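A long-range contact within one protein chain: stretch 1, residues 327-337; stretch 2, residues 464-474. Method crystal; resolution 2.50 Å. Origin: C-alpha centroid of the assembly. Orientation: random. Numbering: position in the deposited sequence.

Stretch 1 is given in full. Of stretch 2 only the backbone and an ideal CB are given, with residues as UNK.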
# COMPACT_ATOMS: atom_id res chain seq x y z
N GLU A 327 26.63 -2.49 7.94
CA GLU A 327 27.77 -1.61 7.86
C GLU A 327 28.73 -1.87 9.01
O GLU A 327 29.93 -1.98 8.77
CB GLU A 327 27.20 -0.22 7.86
CG GLU A 327 28.06 1.01 7.69
CD GLU A 327 27.22 2.28 7.90
OE1 GLU A 327 27.41 2.96 8.92
OE2 GLU A 327 26.37 2.59 7.06
N VAL A 328 28.24 -2.05 10.23
CA VAL A 328 29.09 -2.32 11.39
C VAL A 328 29.74 -3.69 11.29
O VAL A 328 30.91 -3.86 11.63
CB VAL A 328 28.24 -2.23 12.67
CG1 VAL A 328 29.05 -2.61 13.88
CG2 VAL A 328 27.75 -0.80 12.83
N ILE A 329 29.00 -4.68 10.82
CA ILE A 329 29.53 -6.02 10.62
C ILE A 329 30.60 -5.98 9.54
O ILE A 329 31.52 -6.78 9.58
CB ILE A 329 28.37 -6.99 10.23
CG1 ILE A 329 27.42 -7.09 11.39
CG2 ILE A 329 28.88 -8.37 9.88
CD1 ILE A 329 28.05 -7.41 12.75
N ILE A 330 30.53 -5.05 8.59
CA ILE A 330 31.56 -4.97 7.58
C ILE A 330 32.78 -4.26 8.06
O ILE A 330 33.88 -4.66 7.65
CB ILE A 330 31.00 -4.32 6.34
CG1 ILE A 330 30.24 -5.45 5.66
CG2 ILE A 330 32.06 -3.70 5.40
CD1 ILE A 330 29.34 -4.94 4.52
N SER A 331 32.58 -3.24 8.90
CA SER A 331 33.71 -2.55 9.51
C SER A 331 34.49 -3.57 10.35
O SER A 331 35.69 -3.65 10.19
CB SER A 331 33.18 -1.41 10.36
OG SER A 331 33.14 -1.69 11.76
N VAL A 332 33.84 -4.39 11.20
CA VAL A 332 34.45 -5.44 12.01
C VAL A 332 35.29 -6.33 11.12
O VAL A 332 36.43 -6.68 11.40
CB VAL A 332 33.32 -6.24 12.73
CG1 VAL A 332 33.77 -7.62 13.23
CG2 VAL A 332 32.86 -5.40 13.91
N GLY A 333 34.70 -6.65 9.98
CA GLY A 333 35.34 -7.45 8.96
C GLY A 333 36.61 -6.78 8.50
O GLY A 333 37.65 -7.43 8.50
N ASP A 334 36.52 -5.49 8.18
CA ASP A 334 37.67 -4.73 7.77
C ASP A 334 38.69 -4.70 8.90
O ASP A 334 39.77 -5.25 8.63
CB ASP A 334 37.26 -3.30 7.38
CG ASP A 334 36.51 -3.12 6.04
OD1 ASP A 334 35.96 -2.05 5.81
OD2 ASP A 334 36.47 -4.03 5.21
N LYS A 335 38.42 -4.21 10.13
CA LYS A 335 39.35 -4.19 11.27
C LYS A 335 39.97 -5.52 11.65
O LYS A 335 41.19 -5.67 11.69
CB LYS A 335 38.67 -3.63 12.52
CG LYS A 335 39.42 -3.67 13.87
CD LYS A 335 38.67 -2.76 14.84
CE LYS A 335 39.39 -2.42 16.15
NZ LYS A 335 39.33 -3.47 17.15
N VAL A 336 39.17 -6.54 11.94
CA VAL A 336 39.72 -7.85 12.25
C VAL A 336 40.42 -8.38 11.00
O VAL A 336 41.48 -8.96 11.09
CB VAL A 336 38.55 -8.74 12.74
CG1 VAL A 336 39.02 -10.13 13.05
CG2 VAL A 336 37.98 -8.18 14.02
N GLY A 337 39.89 -8.07 9.82
CA GLY A 337 40.43 -8.50 8.55
C GLY A 337 41.90 -8.17 8.34
O GLY A 337 42.65 -9.14 8.15
N UNK A 464 21.89 -7.22 18.80
CA UNK A 464 22.92 -8.13 19.23
C UNK A 464 24.19 -7.95 18.45
O UNK A 464 25.29 -7.92 19.02
CB UNK A 464 22.43 -9.58 19.11
N UNK A 465 24.02 -7.87 17.14
CA UNK A 465 25.16 -7.69 16.24
C UNK A 465 25.76 -6.31 16.40
O UNK A 465 26.97 -6.22 16.49
CB UNK A 465 24.74 -7.91 14.79
N UNK A 466 24.96 -5.25 16.47
CA UNK A 466 25.42 -3.91 16.73
C UNK A 466 26.12 -3.81 18.07
O UNK A 466 27.25 -3.34 18.09
CB UNK A 466 24.25 -2.93 16.67
N UNK A 467 25.54 -4.25 19.20
CA UNK A 467 26.20 -4.21 20.51
C UNK A 467 27.54 -4.93 20.46
O UNK A 467 28.51 -4.38 20.98
CB UNK A 467 25.31 -4.84 21.58
N UNK A 468 27.64 -6.11 19.81
CA UNK A 468 28.92 -6.81 19.75
C UNK A 468 29.96 -6.16 18.85
O UNK A 468 31.11 -5.99 19.24
CB UNK A 468 28.69 -8.25 19.28
N UNK A 469 29.56 -5.77 17.63
CA UNK A 469 30.43 -5.21 16.62
C UNK A 469 30.90 -3.83 16.98
O UNK A 469 32.10 -3.58 17.06
CB UNK A 469 29.72 -5.18 15.27
N UNK A 470 29.96 -2.92 17.24
CA UNK A 470 30.33 -1.56 17.60
C UNK A 470 30.97 -1.41 18.98
O UNK A 470 31.38 -0.33 19.39
CB UNK A 470 29.09 -0.67 17.53
N UNK A 471 31.08 -2.50 19.72
CA UNK A 471 31.83 -2.48 20.95
C UNK A 471 33.24 -2.88 20.55
O UNK A 471 34.14 -2.23 21.06
CB UNK A 471 31.23 -3.40 22.02
N UNK A 472 33.47 -3.88 19.66
CA UNK A 472 34.80 -4.32 19.20
C UNK A 472 35.54 -3.26 18.40
O UNK A 472 36.74 -3.09 18.62
CB UNK A 472 34.66 -5.58 18.35
N UNK A 473 34.88 -2.51 17.50
CA UNK A 473 35.58 -1.49 16.74
C UNK A 473 35.86 -0.27 17.59
O UNK A 473 36.33 0.74 17.08
CB UNK A 473 34.77 -1.09 15.50
N UNK A 474 35.58 -0.36 18.90
CA UNK A 474 35.76 0.74 19.85
C UNK A 474 36.55 0.32 21.06
O UNK A 474 36.85 1.15 21.92
CB UNK A 474 34.40 1.29 20.29

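Two helices pack with their axes 8.8 Å apart at closest approach and their N-to-C directions 35° apart. Val328, Val332 and Val336, about one turn apart, line the contact, with Ser331 and Lys335 beside them.

Position 464 has its CB out of reach of stretch 1; it is Phe464. At 465 the CB points toward stretch 1 and lies 3.9 Å from Ile329 CD1. The methyl already fills the near space, so a small residue suits: alanine, serine, perhaps cysteine. It is Ser465, whose CB keeps that contact while its OG bonds elsewhere in the structure.

The CB at 466 points sideways with nothing of stretch 1 within 5.5 Å, yet Val328 offers an apolar flank to a side chain long enough to return. Leucine, isoleucine or methionine could do so. Leu466 does, bringing CD2 to 3.6 Å from Val328 CG2.

Position 467 points away and 468 sideways with no neighbour across the gap; both are free. They are Thr467 and Leu468.

Position 469 is the strictest. Its CA is 6.1 Å from the CA of Val332, and an ideal CB would clash with Val328 CG1 at 3.0 Å and crowd Val332 CG2 at 3.4 Å. Glycine is the clear choice, and Gly469 lets Val332 CG2 rest 3.6 Å from its bare CA.

At 470 the CB points sideways, 4.1 Å from Val328 CG1. Small residues, alanine or serine, fit easily. Ser470 turns its OG back to its own helix, donating to Leu466 O at 2.5 Å, while its backbone N sits 3.5 Å from Val328 CG1. Position 471 is out of reach, and Ala471 makes no contact.

The CB at 472 points toward stretch 1 with room to spare, 4.8 Å from Val332 CG2. Beyond lie Val332 and Val336, inviting leucine, isoleucine or methionine. Whatever the side chain, Lys335 NZ donates to the backbone O of 472 at 3.0 Å, from a lysine extended through chi3 and bent at chi4 (m). Leu472 places CD2 3.9 Å from Val332 CG1 and 3.7 Å from Val336 CG2.

Position 473 is the first to leave helical angles. Its sideways CB lies 4.1 Å from Ser331 OG and 4.3 Å from Lys335 CD, a mixed setting where valine, isoleucine or threonine could serve. Ile473, with chi1 p, brings CG2 to 3.7 Å from Val332 CG2 and 3.1 Å from Ser331 OG, a hydroxyl already donating to Val328 O. Position 474 points away; Ala474 leaves the contact.

Stretch 2 464-474: FSLTLGSALIA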
# COMPACT_ATOMS: atom_id res chain seq x y z
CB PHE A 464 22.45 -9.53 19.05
CG PHE A 464 23.44 -10.56 19.54
CD1 PHE A 464 23.70 -10.68 20.90
CD2 PHE A 464 24.07 -11.39 18.62
CE1 PHE A 464 24.60 -11.64 21.33
CE2 PHE A 464 24.98 -12.35 19.07
CZ PHE A 464 25.24 -12.48 20.42
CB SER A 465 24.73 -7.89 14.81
OG SER A 465 24.18 -9.18 14.65
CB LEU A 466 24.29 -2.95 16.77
CG LEU A 466 23.71 -2.52 15.47
CD1 LEU A 466 22.59 -1.56 15.75
CD2 LEU A 466 24.75 -1.81 14.64
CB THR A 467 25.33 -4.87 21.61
OG1 THR A 467 24.08 -4.19 21.66
CG2 THR A 467 25.97 -4.79 22.98
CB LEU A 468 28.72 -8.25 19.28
CG LEU A 468 27.92 -9.22 20.08
CD1 LEU A 468 28.32 -10.62 19.67
CD2 LEU A 468 28.20 -9.08 21.55
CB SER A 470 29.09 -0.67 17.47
OG SER A 470 28.10 -0.98 18.41
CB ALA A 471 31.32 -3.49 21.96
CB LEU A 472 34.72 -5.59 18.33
CG LEU A 472 35.93 -6.06 17.51
CD1 LEU A 472 37.02 -6.53 18.42
CD2 LEU A 472 35.58 -7.24 16.65
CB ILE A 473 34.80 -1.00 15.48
CG1 ILE A 473 33.54 -0.29 15.89
CG2 ILE A 473 34.49 -2.18 14.56
CD1 ILE A 473 32.86 0.36 14.68
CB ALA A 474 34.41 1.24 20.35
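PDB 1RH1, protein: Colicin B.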